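Local coordinates for hydrolase, isochorismatase family (Pseudomonas putida, PDB 4L07) that hydrolyses the amide bond of maleamate, giving maleate and ammonia, at the interface of chains A and B. Sequence-based numbering; all coordinates share one arbitrary frame. Chains: chain A/B, Hydrolase, isochorismatase family.

The three contacts lie along one two-fold symmetric face between chains A and B; contacts 1 and 3 each have a twin with the chains exchanged, while contact 2 straddles the axis. Contacts 1 and 2 are centred about 15 Å apart, as are contacts 2 and 3; contacts 1 and 3 about 20 Å. Helix 176-189 links the first two: its middle crosses its twin in contact 2 and its C-terminal end receives a lysine in contact 1. A:Tyr190, just after it, is in contact 1, and its copy B:Tyr190 in contact 3, where helix 146-159 meets a loop. This pairing may be a building unit of the deposited tetramer.

Contact 1: the interface of chains A and B. Residues chain A 13-14, 16, 186-192; chain B 85-86.
B:Lys85 pushes its ammonium group into a cluster of chain A oxygens. NZ donates a 2.6 Å hydrogen bond to the backbone O of A:Gln187, arriving 18° from the carbonyl plane, and forms a salt bridge of 2.7 Å with the carboxylate OD1 of A:Asp192. The carbonyl O atoms of A:Asn14 and A:Gly191 lie 2.8 and 3.0 Å from NZ of B:Lys85, but abreast of the CE-NZ bond; any hydrogen bonds would be strongly bent, and they probably contribute mainly by charge. A long, flexible lysine suits this place: its chain bends at chi2 (-82°), with CG packing 3.7 Å from C of A:Tyr190. A methionine here would probably leave the A:Asp192 carboxylate and the A:Gln187 carbonyl without their mate.

Two flanking bonds hold the B:Lys85-B:Ser86 segment against chain A. ND2 of A:Asn14 gives a 3.0 Å hydrogen bond to O of B:Lys85, in the asparagine's amide plane but from above the carbonyl plane. The hydroxyl OG of B:Ser86 meets O of A:Lys189 at 2.9 Å, in the carbonyl plane and on a lone pair. Behind the first shell, N of A:Val16 binds OD2 of A:Asp192 at 2.9 Å, nearly straight (174° at H), and so steadies the carboxylate.

The lysine ends helix 82-85 of chain B. It enters where helix 176-189 of chain A finishes, at its C-terminal carbonyls, where the helix dipole may favour a positive charge, beside strand 192-194 and the N-terminal segment.

Contact 2: the interface of chains A and B. Residues chain A 178, 181-182, 185; chain B 178, 181-182, 185.
Water 1 is gripped from both chains. It lies 2.7 Å from the carboxylate OD2 of B:Asp185, 2.8 Å from the hydroxyl OG of A:Ser182 and 2.9 Å from the backbone O of A:Pro178. Its twin, water 2, joins A:Asp185, B:Ser182 and B:Pro178 in the same way. The aspartate thus reaches the opposite helix through water, with its CG anti to its own carbonyl carbon (chi1 -71° in A:Asp185). Serine suits the receiving side because its hydroxyl can both give and accept, and it shares the water with the carbonyl one turn earlier.

Beside the two waters, CB of A:Ala181 meets CB of B:Ala181 tip to tip at 3.5 Å, tighter than usual for methyl groups. Alanine, with just a methyl group, lets the helices come this near. Flanking it, OD1 of B:Asp185 rests 3.9 Å from the ring CB of A:Pro178, and the two-fold related pair is A:Asp185 and B:Pro178. OD2 of A:Asp185 and OD2 of B:Asp185 stay 6.9 Å apart; any repulsion of like charges is probably modest, and each carboxylate has its own water.

The site is a helix-helix crossing on the two-fold axis: helix 176-189 of each chain meets its copy, with proline near the start of each, where its missing N-H costs nothing.

Contact 3: the interface of chains A and B. Residues chain A 118-120, 123, 152; chain B 155-156, 159, 190.
CG of B:Gln159 is anti to its own carbonyl carbon (chi1 -73°), with the chain extended beyond it, while CG of A:Phe123 is anti to its backbone N (chi1 -171°), which turns the ring face towards the glutamine. The two side chains run antiparallel alongside each other. CB of B:Gln159 then lies over the ring centre of A:Phe123, 3.8 Å from the centroid, a CH-pi contact. The ring and amide planes stand 34° apart. CE2 of A:Phe123 also approaches the backbone O of B:Gln159 at 3.3 Å.

The far end of the amide is doubtful as modelled. NE2 of B:Gln159 points at two backbone donors, N of A:Ala119 at 2.8 Å and N of A:Ser120 at 2.9 Å, while its OE1 lies 3.0 Å from the carboxylate OD1 of B:Asp156. Exchanging the amide's O and N would give acceptor to donor at each place, so the group is probably flipped, its oxygen taking both N-H groups. Glutamine, with both kinds of atom on one flat group, suits such a position.

OD1 of B:Asp156 also sits beside CD1 of A:Phe123 (3.6 Å). Farther along, CG2 of B:Val155 covers a face of the B:Tyr190 ring, whose OH stands 4.2 Å from CB of A:Ala119.

Helix 146-159 of chain B, which in this family carries the nucleophilic cysteine near its start, here presses its C-terminal half against the chain A loop after strand 112-116, with A:Ala152 of the matching helix alongside.

Contact 1: the interface of chains A and B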
loop_
_atom_site.group_PDB
_atom_site.type_symbol
_atom_site.label_atom_id
_atom_site.label_comp_id
_atom_site.label_asym_id
_atom_site.label_seq_id
_atom_site.Cartn_x
_atom_site.Cartn_y
_atom_site.Cartn_z
ATOM N N GLY A 13 -2.348 -16.747 20.587
ATOM C CA GLY A 13 -2.606 -18.165 20.348
ATOM C C GLY A 13 -4.058 -18.595 20.266
ATOM O O GLY A 13 -4.340 -19.790 20.286
ATOM N N ASN A 14 -4.976 -17.634 20.179
ATOM C CA ASN A 14 -6.405 -17.934 19.994
ATOM C C ASN A 14 -6.679 -18.588 18.641
ATOM O O ASN A 14 -5.967 -18.318 17.676
ATOM C CB ASN A 14 -7.245 -16.664 20.101
ATOM C CG ASN A 14 -7.064 -15.956 21.423
ATOM O OD1 ASN A 14 -7.618 -16.367 22.437
ATOM N ND2 ASN A 14 -6.295 -14.878 21.413
ATOM N N VAL A 16 -8.585 -19.383 15.019
ATOM C CA VAL A 16 -9.336 -18.562 14.064
ATOM C C VAL A 16 -10.677 -19.203 13.720
ATOM O O VAL A 16 -10.760 -20.401 13.417
ATOM C CB VAL A 16 -8.514 -18.053 12.830
ATOM C CG1 VAL A 16 -7.061 -18.511 12.847
ATOM C CG2 VAL A 16 -9.207 -18.331 11.495
ATOM N N ILE A 186 3.659 -17.462 13.901
ATOM C CA ILE A 186 2.383 -17.465 13.190
ATOM C C ILE A 186 1.255 -17.987 14.093
ATOM O O ILE A 186 0.254 -17.301 14.284
ATOM C CB ILE A 186 2.460 -18.245 11.856
ATOM C CG1 ILE A 186 3.343 -17.484 10.858
ATOM C CG2 ILE A 186 1.066 -18.461 11.275
ATOM C CD1 ILE A 186 3.861 -18.338 9.710
ATOM N N GLN A 187 1.443 -19.172 14.672
ATOM C CA GLN A 187 0.442 -19.770 15.570
ATOM C C GLN A 187 0.065 -18.843 16.736
ATOM O O GLN A 187 -1.101 -18.762 17.127
ATOM C CB GLN A 187 0.928 -21.132 16.088
ATOM C CG GLN A 187 -0.043 -21.856 17.026
ATOM C CD GLN A 187 -1.418 -22.093 16.420
ATOM O OE1 GLN A 187 -1.552 -22.378 15.230
ATOM N NE2 GLN A 187 -2.456 -21.994 17.255
ATOM N N GLN A 188 1.053 -18.129 17.267
ATOM C CA GLN A 188 0.805 -17.223 18.379
ATOM C C GLN A 188 0.085 -15.945 17.955
ATOM O O GLN A 188 -0.864 -15.520 18.621
ATOM C CB GLN A 188 2.115 -16.880 19.106
ATOM C CG GLN A 188 2.737 -18.060 19.852
ATOM C CD GLN A 188 1.766 -18.722 20.821
ATOM O OE1 GLN A 188 1.687 -19.950 20.894
ATOM N NE2 GLN A 188 1.010 -17.915 21.554
ATOM N N LYS A 189 0.511 -15.359 16.835
ATOM C CA LYS A 189 0.148 -13.968 16.524
ATOM C C LYS A 189 -0.671 -13.727 15.263
ATOM O O LYS A 189 -1.380 -12.718 15.174
ATOM C CB LYS A 189 1.406 -13.093 16.453
ATOM C CG LYS A 189 2.281 -13.149 17.696
ATOM C CD LYS A 189 3.402 -12.120 17.625
ATOM C CE LYS A 189 4.335 -12.241 18.825
ATOM N NZ LYS A 189 5.510 -11.332 18.711
ATOM N N TYR A 190 -0.569 -14.619 14.281
ATOM C CA TYR A 190 -1.019 -14.276 12.922
ATOM C C TYR A 190 -2.040 -15.201 12.275
ATOM O O TYR A 190 -2.900 -14.738 11.534
ATOM C CB TYR A 190 0.182 -14.085 11.987
ATOM C CG TYR A 190 1.214 -13.115 12.521
ATOM C CD1 TYR A 190 0.879 -11.790 12.817
ATOM C CD2 TYR A 190 2.522 -13.533 12.754
ATOM C CE1 TYR A 190 1.829 -10.907 13.320
ATOM C CE2 TYR A 190 3.473 -12.659 13.254
ATOM C CZ TYR A 190 3.125 -11.351 13.534
ATOM O OH TYR A 190 4.077 -10.488 14.038
ATOM N N GLY A 191 -1.950 -16.500 12.530
ATOM C CA GLY A 191 -2.871 -17.433 11.888
ATOM C C GLY A 191 -2.884 -18.771 12.588
ATOM O O GLY A 191 -2.199 -18.948 13.589
ATOM N N ASP A 192 -3.683 -19.703 12.074
ATOM C CA ASP A 192 -3.684 -21.066 12.598
ATOM C C ASP A 192 -2.794 -21.988 11.774
ATOM O O ASP A 192 -3.019 -22.175 10.572
ATOM C CB ASP A 192 -5.114 -21.620 12.691
ATOM C CG ASP A 192 -5.779 -21.318 14.034
ATOM O OD1 ASP A 192 -5.109 -20.750 14.924
ATOM O OD2 ASP A 192 -6.975 -21.650 14.204
ATOM N N LYS B 85 -6.675 -13.347 16.623
ATOM C CA LYS B 85 -5.496 -14.138 16.989
ATOM C C LYS B 85 -4.765 -13.550 18.196
ATOM O O LYS B 85 -4.432 -14.268 19.147
ATOM C CB LYS B 85 -4.519 -14.203 15.807
ATOM C CG LYS B 85 -4.564 -15.497 15.025
ATOM C CD LYS B 85 -3.731 -16.547 15.744
ATOM C CE LYS B 85 -4.288 -17.920 15.484
ATOM N NZ LYS B 85 -3.590 -18.937 16.303
ATOM N N SER B 86 -4.562 -12.240 18.167
ATOM C CA SER B 86 -3.789 -11.572 19.196
ATOM C C SER B 86 -4.736 -10.643 19.913
ATOM O O SER B 86 -4.676 -9.433 19.782
ATOM C CB SER B 86 -2.662 -10.745 18.575
ATOM O OG SER B 86 -1.750 -11.528 17.842
#

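Contact 2: the interface of chains A and B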
loop_
_atom_site.group_PDB
_atom_site.type_symbol
_atom_site.label_atom_id
_atom_site.label_comp_id
_atom_site.label_asym_id
_atom_site.label_seq_id
_atom_site.Cartn_x
_atom_site.Cartn_y
_atom_site.Cartn_z
ATOM N N PRO A 178 14.719 -21.850 11.467
ATOM C CA PRO A 178 13.884 -20.735 11.008
ATOM C C PRO A 178 12.453 -21.169 10.663
ATOM O O PRO A 178 11.505 -20.403 10.880
ATOM C CB PRO A 178 14.619 -20.249 9.754
ATOM C CG PRO A 178 16.042 -20.629 9.981
ATOM C CD PRO A 178 15.974 -21.946 10.698
ATOM N N ALA A 181 10.643 -21.592 14.029
ATOM C CA ALA A 181 10.492 -20.283 14.655
ATOM C C ALA A 181 9.343 -19.499 14.027
ATOM O O ALA A 181 8.547 -18.895 14.739
ATOM C CB ALA A 181 11.787 -19.491 14.572
ATOM N N SER A 182 9.246 -19.518 12.698
ATOM C CA SER A 182 8.164 -18.788 12.035
ATOM C C SER A 182 6.795 -19.417 12.267
ATOM O O SER A 182 5.817 -18.702 12.457
ATOM C CB SER A 182 8.440 -18.576 10.544
ATOM O OG SER A 182 9.117 -17.335 10.363
ATOM N N ASP A 185 5.690 -18.237 15.709
ATOM C CA ASP A 185 5.209 -16.853 15.674
ATOM C C ASP A 185 3.845 -16.733 15.004
ATOM O O ASP A 185 2.990 -15.971 15.463
ATOM C CB ASP A 185 6.207 -15.936 14.965
ATOM C CG ASP A 185 7.479 -15.687 15.769
ATOM O OD1 ASP A 185 7.569 -16.046 16.975
ATOM O OD2 ASP A 185 8.402 -15.109 15.171
ATOM N N PRO B 178 12.274 -16.383 20.214
ATOM C CA PRO B 178 11.750 -15.570 19.104
ATOM C C PRO B 178 12.634 -14.361 18.764
ATOM O O PRO B 178 12.815 -14.042 17.585
ATOM C CB PRO B 178 10.380 -15.126 19.620
ATOM C CG PRO B 178 9.966 -16.216 20.557
ATOM C CD PRO B 178 11.241 -16.616 21.247
ATOM N N ALA B 181 15.685 -15.734 16.847
ATOM C CA ALA B 181 15.257 -16.240 15.543
ATOM C C ALA B 181 14.994 -15.089 14.576
ATOM O O ALA B 181 15.376 -15.149 13.408
ATOM C CB ALA B 181 14.018 -17.103 15.687
ATOM N N SER B 182 14.345 -14.038 15.068
ATOM C CA SER B 182 14.094 -12.861 14.240
ATOM C C SER B 182 15.374 -12.114 13.872
ATOM O O SER B 182 15.547 -11.708 12.724
ATOM C CB SER B 182 13.072 -11.928 14.886
ATOM O OG SER B 182 11.762 -12.349 14.539
ATOM N N ASP B 185 17.039 -14.031 11.047
ATOM C CA ASP B 185 16.363 -13.864 9.756
ATOM C C ASP B 185 16.678 -12.492 9.168
ATOM O O ASP B 185 16.928 -12.368 7.964
ATOM C CB ASP B 185 14.846 -14.020 9.900
ATOM C CG ASP B 185 14.398 -15.471 10.044
ATOM O OD1 ASP B 185 15.223 -16.409 9.916
ATOM O OD2 ASP B 185 13.191 -15.665 10.285
HETATM O O HOH W 1 11.742 -17.601 11.403
HETATM O O HOH W 2 11.057 -14.855 15.431
#

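Contact 3: the interface of chains A and B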
loop_
_atom_site.group_PDB
_atom_site.type_symbol
_atom_site.label_atom_id
_atom_site.label_comp_id
_atom_site.label_asym_id
_atom_site.label_seq_id
_atom_site.Cartn_x
_atom_site.Cartn_y
_atom_site.Cartn_z
ATOM N N GLY A 118 9.428 -8.343 -3.605
ATOM C CA GLY A 118 9.891 -8.545 -2.229
ATOM C C GLY A 118 9.475 -9.894 -1.656
ATOM O O GLY A 118 9.173 -10.836 -2.401
ATOM N N ALA A 119 9.444 -9.976 -0.326
ATOM C CA ALA A 119 9.057 -11.200 0.388
ATOM C C ALA A 119 7.538 -11.429 0.416
ATOM O O ALA A 119 7.057 -12.486 0.012
ATOM C CB ALA A 119 9.635 -11.196 1.805
ATOM N N SER A 120 6.782 -10.438 0.877
ATOM C CA SER A 120 5.335 -10.587 1.009
ATOM C C SER A 120 4.621 -10.624 -0.338
ATOM O O SER A 120 4.891 -9.804 -1.215
ATOM C CB SER A 120 4.746 -9.445 1.825
ATOM O OG SER A 120 3.328 -9.497 1.745
ATOM N N PHE A 123 2.873 -7.207 -0.865
ATOM C CA PHE A 123 3.611 -5.957 -0.979
ATOM C C PHE A 123 3.911 -5.560 -2.421
ATOM O O PHE A 123 4.610 -6.272 -3.140
ATOM C CB PHE A 123 4.903 -5.949 -0.145
ATOM C CG PHE A 123 5.541 -4.590 -0.089
ATOM C CD1 PHE A 123 5.311 -3.748 0.995
ATOM C CD2 PHE A 123 6.299 -4.115 -1.161
ATOM C CE1 PHE A 123 5.860 -2.476 1.027
ATOM C CE2 PHE A 123 6.843 -2.841 -1.139
ATOM C CZ PHE A 123 6.629 -2.023 -0.036
ATOM N N ALA A 152 6.098 -13.678 5.656
ATOM C CA ALA A 152 5.798 -12.299 5.247
ATOM C C ALA A 152 4.395 -12.176 4.651
ATOM O O ALA A 152 3.669 -11.195 4.908
ATOM C CB ALA A 152 6.852 -11.790 4.265
ATOM N N VAL B 155 11.086 -5.855 7.624
ATOM C CA VAL B 155 10.726 -6.427 6.313
ATOM C C VAL B 155 10.120 -5.353 5.414
ATOM O O VAL B 155 10.520 -5.205 4.255
ATOM C CB VAL B 155 9.784 -7.636 6.450
ATOM C CG1 VAL B 155 9.276 -8.099 5.084
ATOM C CG2 VAL B 155 10.509 -8.780 7.146
ATOM N N ASP B 156 9.179 -4.581 5.952
ATOM C CA ASP B 156 8.555 -3.533 5.150
ATOM C C ASP B 156 9.499 -2.394 4.774
ATOM O O ASP B 156 9.370 -1.815 3.694
ATOM C CB ASP B 156 7.284 -2.989 5.820
ATOM C CG ASP B 156 6.025 -3.702 5.352
ATOM O OD1 ASP B 156 6.111 -4.536 4.425
ATOM O OD2 ASP B 156 4.935 -3.417 5.902
ATOM N N GLN B 159 11.600 -3.660 1.843
ATOM C CA GLN B 159 10.687 -3.806 0.704
ATOM C C GLN B 159 10.289 -2.453 0.130
ATOM O O GLN B 159 10.117 -2.307 -1.087
ATOM C CB GLN B 159 9.433 -4.566 1.115
ATOM C CG GLN B 159 9.683 -6.051 1.320
ATOM C CD GLN B 159 8.427 -6.795 1.718
ATOM O OE1 GLN B 159 7.517 -6.240 2.349
ATOM N NE2 GLN B 159 8.370 -8.052 1.357
ATOM N N TYR B 190 17.289 -9.192 5.470
ATOM C CA TYR B 190 16.574 -7.901 5.453
ATOM C C TYR B 190 17.367 -6.673 5.846
ATOM O O TYR B 190 17.086 -5.581 5.354
ATOM C CB TYR B 190 15.294 -7.983 6.298
ATOM C CG TYR B 190 14.421 -9.162 5.941
ATOM C CD1 TYR B 190 13.902 -9.303 4.646
ATOM C CD2 TYR B 190 14.122 -10.143 6.886
ATOM C CE1 TYR B 190 13.104 -10.385 4.310
ATOM C CE2 TYR B 190 13.333 -11.238 6.558
ATOM C CZ TYR B 190 12.831 -11.351 5.272
ATOM O OH TYR B 190 12.049 -12.430 4.958
#